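Local coordinates for glyoxylate-induced Protein (Pseudomonas aeruginosa, PDB 1SQ4) that has no established function but, as a protein with two cupin domains, may act as a ureidoglycine aminohydrolase, at residues A[51-56]-A[72-77]; A[7-12]-A[36-41]; A[153-158]-A[186-191]; A[89-94]-A[117-122]. One frame throughout, in Å; residues are numbered along the deposited sequence.

Interaction 1 of 4, residues A[51-56]-A[72-77]; sequences NMRMWV and IVELAP
I72 and W55 form a hydrogen-bonded pair of the antiparallel hairpin that joins strand 52-57 to strand 69-76, in the sheet of the first cupin domain. W55 N gives its hydrogen to I72 O at 3.0 Å, and the branched I72 suits a buried strand position. V73 follows in a non-hydrogen-bonded pair with M54, a selenomethionine like M52. With CG1 of V73 anti to its backbone N (chi1 -179°), that methyl meets M52 CG while the other, CG2, rests 3.7 Å from M54 CB, an apolar layer that also touches F138.

On the other face, E74 pairs with R53. E74 N bonds to R53 O at 2.7 Å, and the side chains then run side by side, pointing the same way. R53 NH1 reaches E74 OE2 at 2.6 Å on its syn side, tilted out of the carboxylate plane, while its bond to OE1 is weak. The two flat groups stand 86° apart, so this is not a coplanar paired bridge. W55 CZ2 lies 3.9 Å above the plane of the R53 guanidinium, near its rim, and W55 NE1 is bonded to R39 O.

L75 returns to the face of M52, its CD2 lying 3.6 Å from M52 CG. A76, a small residue beside the corner at N51, closes the ladder with A76 N to N51 O at 3.1 Å. Although E74 is buried, its bonds to R53 and to H135 ND1 probably favour the ionised carboxylate, and the salt bridge of R53 NH2 with D40 couples the hairpin to the loop holding that acid.

Interaction 2 of 4, residues A[7-12]-A[36-41]; sequences YAPHGG and GVMRDI
G12 turns its backbone N toward the carboxylate of D40, so that a main-chain amide joins a charged side chain, that of R53, at the acid. The bond from G12 N to D40 OD2, 2.6 Å long, is weak and bent, with 133° at the hydrogen. A second weak link runs the other way, from D40 N to G12 O at 3.5 Å. The D40 side chain has CG beside its own backbone N (chi1 -74°), which carries the carboxyl group toward G12.

Both glycines suit this surface loop: G12 by its positive phi, G11 by its whole backbone conformation, in which a CB would crowd H10 O. Earlier in the same segment, P9 packs its CG 3.9 Å from SE of M38, a selenomethionine at the centre of an inverse gamma turn. Rigid proline and flexible M38 both also lie against W55.

G12 O lies over one face of the R39 guanidinium, 4.0 Å from R39 NE, while R39 NH1 bonds to P14 O and the group makes a cation-pi contact with F206 of a second subunit. D40 OD2 has its stronger partner in R53 NH2, a salt bridge. The weak bond from G12 N probably supplements that charge pairing, which chiefly offsets the acid.

Interaction 3 of 4, residues A[153-158]-A[186-191]; sequences LPEAFV and DMRHDM
R188 and E155 bridge two parts of a two-cupin protein: the chain entering strand 157-160, an edge strand of the first domain's sheet, and a type I beta turn, 186-189, that precedes strand 191-198 of the other large sheet. The turn is closed by H189 N to D186 O, and D186 adds an Asx turn by accepting from R188 N through its OD2. An aspartate suits the place because its short side chain can take both the backbone N two residues on and the guanidinium of the same R188. R188 NE meets the syn lone pair of D186 OD2 at 3.1 Å, and R188 NH2 takes D186 OD1 at 3.3 Å, a side-on grip by two nitrogens.

Held in this way, the guanidinium offers NH1 to E155. R188 NH1 bonds to E155 OE1 at 2.9 Å, lying on the anti side of that oxygen and 34° out of the carboxylate plane. Two acids thus share one arginine, which should offset much of their charge. E155 is exposed, as befits a charged group at the outer end of the network.

Beside the ion pairs, P154 packs on the turn. It sets its CD 3.6 Å from R188 O, a carbonyl that accepts from Y145 OH. Its CB sits over one face of the H189 imidazole, 3.6 Å from the ring centroid and 15° off the normal, a CH-pi contact that a rigid proline makes well. H189 also meets the F119 ring edge-to-face. At the far end, H189 CE1 approaches the edge of the F157 ring, 4.0 Å from CE2.

Interaction 4 of 4, residues A[89-94]-A[117-122]; sequences NAEAVL and YAFIPP
A92 and I120, and then L94 and A118, are the hydrogen-bonded pairs of an antiparallel ladder in the beta-barrel of the first cupin domain. A92 N to I120 O is 2.9 Å, and L94 N to A118 O is 2.7 Å. On the face of these four residues, L94 CB meets A118 CB at 4.0 Å. The small alanines let this layer pack closely: I120 reaches Y126, L94 reaches V128, and A92 and L94 both meet W140.

V93 and F119 occupy the other face. V93 CG1, anti to its backbone N (chi1 173°), stands over the Y117 ring in a CH-pi contact, 3.9 Å from the centroid. Its second methyl, CG2, comes to the edge of the F119 ring, where E91 OE2 also lies, 3.8 Å from F119 CE2.

Farther out, this face packs on M191 and V193 of strand 191-198. Y117 OH is bonded to V193 O, and the Y117 ring stacks on F181, so a tyrosine serves both greasy and polar needs. Two prolines follow the strand beyond I120, and P122 CA makes a CA-H...O contact of 3.4 Å with A90 O.

Along the chain, interaction 2 closes before interaction 1 opens, interaction 4 follows, and interaction 3 comes last. Interactions 1, 3 and 4 all reach the six-stranded antiparallel sheet of the first cupin domain: 1 at the end bearing strand 52-57, 4 inside it, and 3 at the opposite edge, strand 157-160. Interactions 1 and 2 have centres about 11 Å apart and touch through a salt bridge and a probable tryptophan-to-carbonyl bond. Interactions 3 and 4, with centres about 9 Å apart, join through backbone pairing of neighbouring strands. Interactions 2 and 3 lie on opposite sides of the chain's centre. One outer strand is tied to loop 36-41, the other to turn 186-189.

Interaction 1 of 4, residues A[51-56]-A[72-77]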
# COMPACT_ATOMS: atom_id res chain seq x y z
N ASN A 51 2.38 -47.48 -4.24
CA ASN A 51 2.29 -46.74 -5.49
C ASN A 51 1.40 -45.52 -5.39
O ASN A 51 0.52 -45.30 -6.21
CB ASN A 51 1.79 -47.66 -6.60
CG ASN A 51 2.68 -48.88 -6.76
OD1 ASN A 51 3.91 -48.77 -6.74
ND2 ASN A 51 2.07 -50.05 -6.92
N MSE A 52 1.66 -44.69 -4.38
CA MSE A 52 0.86 -43.50 -4.17
C MSE A 52 1.65 -42.20 -4.07
O MSE A 52 2.73 -42.16 -3.48
CB MSE A 52 0.04 -43.69 -2.90
CG MSE A 52 -0.93 -42.55 -2.58
SE MSE A 52 -0.21 -41.02 -1.65
CE MSE A 52 -0.88 -41.39 0.14
N ARG A 53 1.11 -41.15 -4.67
CA ARG A 53 1.71 -39.83 -4.62
C ARG A 53 0.50 -38.88 -4.48
O ARG A 53 -0.54 -39.13 -5.07
CB ARG A 53 2.50 -39.55 -5.91
CG ARG A 53 1.63 -39.50 -7.17
CD ARG A 53 2.42 -39.65 -8.49
NE ARG A 53 3.48 -38.65 -8.66
CZ ARG A 53 3.55 -37.76 -9.65
NH1 ARG A 53 2.62 -37.71 -10.60
NH2 ARG A 53 4.58 -36.92 -9.68
N MSE A 54 0.63 -37.83 -3.68
CA MSE A 54 -0.47 -36.90 -3.49
C MSE A 54 -0.02 -35.45 -3.35
O MSE A 54 1.10 -35.17 -2.92
CB MSE A 54 -1.29 -37.28 -2.25
CG MSE A 54 -0.53 -37.17 -0.94
SE MSE A 54 -1.52 -37.75 0.64
CE MSE A 54 -1.01 -36.34 1.89
N TRP A 55 -0.92 -34.55 -3.69
CA TRP A 55 -0.68 -33.14 -3.59
C TRP A 55 -1.45 -32.67 -2.39
O TRP A 55 -2.65 -32.88 -2.30
CB TRP A 55 -1.15 -32.46 -4.86
CG TRP A 55 -0.12 -32.58 -5.91
CD1 TRP A 55 1.05 -31.88 -5.99
CD2 TRP A 55 -0.09 -33.53 -6.99
NE1 TRP A 55 1.80 -32.32 -7.05
CE2 TRP A 55 1.12 -33.33 -7.69
CE3 TRP A 55 -0.97 -34.52 -7.44
CZ2 TRP A 55 1.48 -34.09 -8.81
CZ3 TRP A 55 -0.61 -35.28 -8.55
CH2 TRP A 55 0.60 -35.05 -9.22
N VAL A 56 -0.75 -32.06 -1.43
CA VAL A 56 -1.40 -31.57 -0.22
C VAL A 56 -1.90 -30.15 -0.40
O VAL A 56 -1.30 -29.35 -1.12
CB VAL A 56 -0.44 -31.61 1.02
CG1 VAL A 56 -1.21 -31.22 2.27
CG2 VAL A 56 0.15 -32.99 1.20
N ILE A 72 -4.87 -34.71 -2.96
CA ILE A 72 -5.25 -35.12 -4.30
C ILE A 72 -4.31 -36.29 -4.58
O ILE A 72 -3.14 -36.11 -4.94
CB ILE A 72 -5.10 -33.98 -5.34
CG1 ILE A 72 -6.09 -32.85 -5.04
CG2 ILE A 72 -5.43 -34.50 -6.73
CD1 ILE A 72 -6.05 -31.69 -6.03
N VAL A 73 -4.85 -37.49 -4.36
CA VAL A 73 -4.10 -38.72 -4.50
C VAL A 73 -4.08 -39.37 -5.87
O VAL A 73 -5.10 -39.53 -6.52
CB VAL A 73 -4.59 -39.74 -3.49
CG1 VAL A 73 -3.80 -41.03 -3.61
CG2 VAL A 73 -4.46 -39.16 -2.09
N GLU A 74 -2.89 -39.77 -6.29
CA GLU A 74 -2.71 -40.43 -7.56
C GLU A 74 -2.21 -41.84 -7.29
O GLU A 74 -1.12 -42.04 -6.73
CB GLU A 74 -1.68 -39.65 -8.40
CG GLU A 74 -1.21 -40.35 -9.67
CD GLU A 74 -0.08 -39.61 -10.39
OE1 GLU A 74 0.63 -40.23 -11.19
OE2 GLU A 74 0.11 -38.40 -10.16
N LEU A 75 -3.02 -42.82 -7.65
CA LEU A 75 -2.63 -44.21 -7.46
C LEU A 75 -2.28 -44.81 -8.79
O LEU A 75 -3.02 -44.71 -9.76
CB LEU A 75 -3.77 -45.03 -6.86
CG LEU A 75 -4.21 -44.57 -5.49
CD1 LEU A 75 -5.38 -45.41 -5.05
CD2 LEU A 75 -3.04 -44.67 -4.52
N ALA A 76 -1.12 -45.44 -8.83
CA ALA A 76 -0.66 -46.10 -10.03
C ALA A 76 -1.34 -47.45 -9.99
O ALA A 76 -1.91 -47.85 -8.97
CB ALA A 76 0.84 -46.27 -10.00
N PRO A 77 -1.30 -48.17 -11.11
CA PRO A 77 -1.94 -49.48 -11.09
C PRO A 77 -1.48 -50.29 -9.89
O PRO A 77 -0.30 -50.29 -9.54
CB PRO A 77 -1.52 -50.08 -12.42
CG PRO A 77 -1.50 -48.88 -13.31
CD PRO A 77 -0.79 -47.85 -12.45

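Interaction 2 of 4, residues A[7-12]-A[36-41]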
# COMPACT_ATOMS: atom_id res chain seq x y z
N TYR A 7 -11.08 -31.85 -13.67
CA TYR A 7 -9.66 -31.65 -13.81
C TYR A 7 -8.92 -32.49 -12.79
O TYR A 7 -9.40 -32.70 -11.67
CB TYR A 7 -9.30 -30.17 -13.63
CG TYR A 7 -7.81 -29.93 -13.53
CD1 TYR A 7 -7.14 -30.07 -12.32
CD2 TYR A 7 -7.07 -29.55 -14.65
CE1 TYR A 7 -5.76 -29.83 -12.23
CE2 TYR A 7 -5.69 -29.31 -14.57
CZ TYR A 7 -5.05 -29.45 -13.36
OH TYR A 7 -3.69 -29.19 -13.26
N ALA A 8 -7.74 -32.98 -13.18
CA ALA A 8 -6.91 -33.80 -12.32
C ALA A 8 -5.43 -33.54 -12.61
O ALA A 8 -4.98 -33.63 -13.74
CB ALA A 8 -7.22 -35.28 -12.52
N PRO A 9 -4.66 -33.21 -11.56
CA PRO A 9 -3.23 -32.93 -11.69
C PRO A 9 -2.53 -34.13 -12.27
O PRO A 9 -2.97 -35.26 -12.10
CB PRO A 9 -2.79 -32.70 -10.25
CG PRO A 9 -4.03 -32.28 -9.56
CD PRO A 9 -5.05 -33.19 -10.15
N HIS A 10 -1.41 -33.87 -12.94
CA HIS A 10 -0.62 -34.92 -13.53
C HIS A 10 0.84 -34.73 -13.16
O HIS A 10 1.68 -35.61 -13.38
CB HIS A 10 -0.80 -34.94 -15.06
CG HIS A 10 -2.05 -35.64 -15.51
ND1 HIS A 10 -2.23 -36.07 -16.81
CD2 HIS A 10 -3.16 -35.99 -14.83
CE1 HIS A 10 -3.40 -36.66 -16.91
NE2 HIS A 10 -3.99 -36.63 -15.73
N GLY A 11 1.14 -33.58 -12.57
CA GLY A 11 2.50 -33.29 -12.15
C GLY A 11 3.39 -32.75 -13.26
O GLY A 11 3.11 -31.70 -13.83
N GLY A 12 4.47 -33.47 -13.55
CA GLY A 12 5.41 -33.06 -14.57
C GLY A 12 6.15 -31.82 -14.11
O GLY A 12 6.02 -31.42 -12.96
N GLY A 36 -0.80 -24.60 -11.14
CA GLY A 36 0.62 -24.76 -11.44
C GLY A 36 1.52 -25.10 -10.27
O GLY A 36 2.72 -25.29 -10.41
N VAL A 37 0.93 -25.19 -9.09
CA VAL A 37 1.71 -25.52 -7.91
C VAL A 37 1.96 -27.02 -7.84
O VAL A 37 3.04 -27.47 -7.44
CB VAL A 37 0.96 -25.07 -6.66
CG1 VAL A 37 1.83 -25.22 -5.44
CG2 VAL A 37 0.52 -23.64 -6.84
N MSE A 38 0.94 -27.78 -8.24
CA MSE A 38 0.97 -29.23 -8.24
C MSE A 38 2.08 -29.79 -9.12
O MSE A 38 1.80 -30.28 -10.21
CB MSE A 38 -0.35 -29.79 -8.74
CG MSE A 38 -1.57 -28.99 -8.37
SE MSE A 38 -2.52 -29.79 -6.93
CE MSE A 38 -1.75 -28.72 -5.50
N ARG A 39 3.31 -29.74 -8.65
CA ARG A 39 4.43 -30.26 -9.42
C ARG A 39 4.82 -31.62 -8.90
O ARG A 39 4.31 -32.08 -7.87
CB ARG A 39 5.64 -29.34 -9.29
CG ARG A 39 5.34 -27.89 -9.57
CD ARG A 39 5.25 -27.60 -11.03
NE ARG A 39 6.56 -27.63 -11.67
CZ ARG A 39 6.84 -27.03 -12.84
NH1 ARG A 39 8.05 -27.11 -13.37
NH2 ARG A 39 5.89 -26.35 -13.46
N ASP A 40 5.73 -32.27 -9.59
CA ASP A 40 6.18 -33.59 -9.17
C ASP A 40 7.00 -33.57 -7.90
O ASP A 40 6.69 -34.30 -6.97
CB ASP A 40 6.99 -34.24 -10.28
CG ASP A 40 6.14 -34.71 -11.42
OD1 ASP A 40 6.69 -35.07 -12.48
OD2 ASP A 40 4.90 -34.72 -11.26
N ILE A 41 8.04 -32.73 -7.86
CA ILE A 41 8.92 -32.66 -6.69
C ILE A 41 8.31 -32.06 -5.44
O ILE A 41 9.01 -31.81 -4.46
CB ILE A 41 10.22 -31.88 -6.97
CG1 ILE A 41 9.91 -30.62 -7.76
CG2 ILE A 41 11.21 -32.77 -7.69
CD1 ILE A 41 9.05 -29.65 -7.03

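Interaction 3 of 4, residues A[153-158]-A[186-191]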
# COMPACT_ATOMS: atom_id res chain seq x y z
N LEU A 153 -23.62 -41.23 15.14
CA LEU A 153 -22.66 -41.01 14.06
C LEU A 153 -23.31 -41.13 12.70
O LEU A 153 -24.26 -41.89 12.52
CB LEU A 153 -21.55 -42.04 14.12
CG LEU A 153 -20.69 -42.11 15.37
CD1 LEU A 153 -20.01 -43.45 15.38
CD2 LEU A 153 -19.67 -40.98 15.38
N PRO A 154 -22.80 -40.38 11.72
CA PRO A 154 -23.37 -40.43 10.37
C PRO A 154 -23.02 -41.75 9.72
O PRO A 154 -21.95 -42.31 9.96
CB PRO A 154 -22.71 -39.24 9.69
CG PRO A 154 -21.39 -39.16 10.36
CD PRO A 154 -21.72 -39.40 11.81
N GLU A 155 -23.93 -42.27 8.90
CA GLU A 155 -23.70 -43.54 8.22
C GLU A 155 -23.07 -43.30 6.87
O GLU A 155 -23.37 -42.32 6.19
CB GLU A 155 -25.02 -44.31 8.07
CG GLU A 155 -25.40 -45.11 9.33
CD GLU A 155 -26.88 -45.42 9.40
OE1 GLU A 155 -27.70 -44.48 9.26
OE2 GLU A 155 -27.24 -46.60 9.62
N ALA A 156 -22.18 -44.21 6.49
CA ALA A 156 -21.48 -44.13 5.22
C ALA A 156 -22.43 -44.29 4.06
O ALA A 156 -23.60 -44.64 4.23
CB ALA A 156 -20.42 -45.21 5.14
N PHE A 157 -21.93 -44.02 2.86
CA PHE A 157 -22.71 -44.15 1.66
C PHE A 157 -21.83 -43.79 0.48
O PHE A 157 -20.83 -43.08 0.63
CB PHE A 157 -23.97 -43.28 1.73
CG PHE A 157 -23.70 -41.81 1.88
CD1 PHE A 157 -23.42 -41.05 0.76
CD2 PHE A 157 -23.71 -41.20 3.12
CE1 PHE A 157 -23.15 -39.69 0.87
CE2 PHE A 157 -23.45 -39.84 3.26
CZ PHE A 157 -23.17 -39.09 2.12
N VAL A 158 -22.17 -44.32 -0.69
CA VAL A 158 -21.42 -44.09 -1.92
C VAL A 158 -22.43 -43.77 -3.02
O VAL A 158 -23.55 -44.29 -3.02
CB VAL A 158 -20.62 -45.35 -2.32
CG1 VAL A 158 -19.77 -45.06 -3.56
CG2 VAL A 158 -19.73 -45.79 -1.17
N ASP A 186 -30.02 -33.22 8.49
CA ASP A 186 -29.34 -34.34 9.13
C ASP A 186 -28.24 -33.83 10.06
O ASP A 186 -27.10 -33.60 9.65
CB ASP A 186 -28.75 -35.27 8.07
CG ASP A 186 -28.25 -36.57 8.65
OD1 ASP A 186 -27.80 -37.43 7.87
OD2 ASP A 186 -28.30 -36.73 9.89
N MSE A 187 -28.60 -33.66 11.32
CA MSE A 187 -27.70 -33.15 12.33
C MSE A 187 -26.56 -34.09 12.69
O MSE A 187 -25.71 -33.75 13.50
CB MSE A 187 -28.49 -32.78 13.58
CG MSE A 187 -28.26 -31.35 14.02
SE MSE A 187 -28.59 -30.03 12.62
CE MSE A 187 -30.27 -29.35 13.29
N ARG A 188 -26.53 -35.27 12.08
CA ARG A 188 -25.47 -36.23 12.36
C ARG A 188 -24.20 -35.81 11.64
O ARG A 188 -23.10 -36.10 12.10
CB ARG A 188 -25.89 -37.62 11.90
CG ARG A 188 -27.04 -38.22 12.70
CD ARG A 188 -27.33 -39.64 12.21
NE ARG A 188 -27.81 -39.62 10.83
CZ ARG A 188 -27.83 -40.67 10.02
NH1 ARG A 188 -27.39 -41.85 10.45
NH2 ARG A 188 -28.28 -40.53 8.78
N HIS A 189 -24.34 -35.12 10.51
CA HIS A 189 -23.18 -34.65 9.77
C HIS A 189 -22.75 -33.31 10.27
O HIS A 189 -23.56 -32.40 10.45
CB HIS A 189 -23.48 -34.53 8.29
CG HIS A 189 -23.29 -35.79 7.54
ND1 HIS A 189 -24.32 -36.67 7.29
CD2 HIS A 189 -22.18 -36.37 7.03
CE1 HIS A 189 -23.85 -37.73 6.67
NE2 HIS A 189 -22.55 -37.57 6.49
N ASP A 190 -21.44 -33.17 10.47
CA ASP A 190 -20.89 -31.91 10.94
C ASP A 190 -20.08 -31.24 9.85
O ASP A 190 -19.34 -30.29 10.10
CB ASP A 190 -20.06 -32.15 12.21
CG ASP A 190 -18.76 -32.90 11.96
OD1 ASP A 190 -18.65 -33.60 10.94
OD2 ASP A 190 -17.86 -32.80 12.81
N MSE A 191 -20.24 -31.72 8.63
CA MSE A 191 -19.52 -31.15 7.50
C MSE A 191 -20.22 -31.49 6.20
O MSE A 191 -20.82 -32.56 6.06
CB MSE A 191 -18.10 -31.69 7.42
CG MSE A 191 -18.01 -33.11 6.90
SE MSE A 191 -16.24 -33.52 6.29
CE MSE A 191 -16.43 -35.43 5.99

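Interaction 4 of 4, residues A[89-94]-A[117-122]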
# COMPACT_ATOMS: atom_id res chain seq x y z
N ASN A 89 -10.48 -40.54 14.80
CA ASN A 89 -11.50 -39.49 14.82
C ASN A 89 -11.67 -38.81 13.47
O ASN A 89 -12.55 -37.97 13.29
CB ASN A 89 -11.16 -38.42 15.86
CG ASN A 89 -11.15 -38.97 17.26
OD1 ASN A 89 -10.08 -39.22 17.83
ND2 ASN A 89 -12.33 -39.17 17.82
N ALA A 90 -10.83 -39.19 12.52
CA ALA A 90 -10.91 -38.59 11.20
C ALA A 90 -12.09 -39.11 10.36
O ALA A 90 -12.29 -40.32 10.21
CB ALA A 90 -9.61 -38.83 10.44
N GLU A 91 -12.88 -38.18 9.83
CA GLU A 91 -13.99 -38.55 8.97
C GLU A 91 -13.48 -38.14 7.59
O GLU A 91 -12.54 -37.35 7.49
CB GLU A 91 -15.25 -37.77 9.34
CG GLU A 91 -15.13 -36.27 9.20
CD GLU A 91 -16.38 -35.53 9.66
OE1 GLU A 91 -16.30 -34.82 10.68
OE2 GLU A 91 -17.44 -35.65 9.00
N ALA A 92 -14.07 -38.68 6.53
CA ALA A 92 -13.60 -38.33 5.19
C ALA A 92 -14.66 -38.32 4.09
O ALA A 92 -15.81 -38.73 4.28
CB ALA A 92 -12.47 -39.28 4.78
N VAL A 93 -14.24 -37.81 2.94
CA VAL A 93 -15.05 -37.76 1.75
C VAL A 93 -14.09 -38.01 0.59
O VAL A 93 -13.10 -37.30 0.42
CB VAL A 93 -15.72 -36.38 1.56
CG1 VAL A 93 -16.42 -36.34 0.22
CG2 VAL A 93 -16.71 -36.13 2.68
N LEU A 94 -14.38 -39.05 -0.18
CA LEU A 94 -13.55 -39.41 -1.33
C LEU A 94 -14.30 -39.00 -2.58
O LEU A 94 -15.49 -39.28 -2.73
CB LEU A 94 -13.28 -40.92 -1.34
CG LEU A 94 -11.94 -41.47 -0.83
CD1 LEU A 94 -11.54 -40.83 0.48
CD2 LEU A 94 -12.05 -42.97 -0.68
N TYR A 117 -18.63 -40.31 -5.38
CA TYR A 117 -18.56 -39.63 -4.08
C TYR A 117 -18.73 -40.64 -2.94
O TYR A 117 -19.66 -41.43 -2.93
CB TYR A 117 -19.66 -38.57 -4.02
CG TYR A 117 -19.65 -37.61 -2.84
CD1 TYR A 117 -19.21 -36.30 -2.99
CD2 TYR A 117 -20.19 -37.98 -1.61
CE1 TYR A 117 -19.32 -35.37 -1.96
CE2 TYR A 117 -20.31 -37.06 -0.58
CZ TYR A 117 -19.88 -35.75 -0.76
OH TYR A 117 -20.05 -34.84 0.26
N ALA A 118 -17.83 -40.59 -1.96
CA ALA A 118 -17.91 -41.52 -0.85
C ALA A 118 -17.68 -40.83 0.49
O ALA A 118 -16.75 -40.04 0.64
CB ALA A 118 -16.90 -42.64 -1.04
N PHE A 119 -18.55 -41.11 1.46
CA PHE A 119 -18.45 -40.54 2.80
C PHE A 119 -18.08 -41.65 3.77
O PHE A 119 -18.78 -42.66 3.89
CB PHE A 119 -19.76 -39.88 3.23
CG PHE A 119 -19.73 -39.39 4.65
CD1 PHE A 119 -20.34 -40.12 5.67
CD2 PHE A 119 -19.03 -38.23 4.99
CE1 PHE A 119 -20.24 -39.71 6.99
CE2 PHE A 119 -18.93 -37.82 6.31
CZ PHE A 119 -19.54 -38.57 7.31
N ILE A 120 -16.98 -41.44 4.47
CA ILE A 120 -16.50 -42.42 5.41
C ILE A 120 -16.62 -41.82 6.79
O ILE A 120 -16.07 -40.77 7.05
CB ILE A 120 -15.04 -42.73 5.12
CG1 ILE A 120 -14.90 -43.13 3.65
CG2 ILE A 120 -14.52 -43.81 6.02
CD1 ILE A 120 -13.48 -43.42 3.27
N PRO A 121 -17.40 -42.46 7.67
CA PRO A 121 -17.59 -41.97 9.05
C PRO A 121 -16.36 -42.23 9.92
O PRO A 121 -15.58 -43.14 9.66
CB PRO A 121 -18.83 -42.74 9.52
CG PRO A 121 -18.78 -43.99 8.72
CD PRO A 121 -18.39 -43.50 7.35
N PRO A 122 -16.19 -41.43 10.98
CA PRO A 122 -15.04 -41.57 11.87
C PRO A 122 -14.84 -42.96 12.44
O PRO A 122 -15.78 -43.59 12.91
CB PRO A 122 -15.31 -40.52 12.94
CG PRO A 122 -16.80 -40.50 13.01
CD PRO A 122 -17.22 -40.57 11.57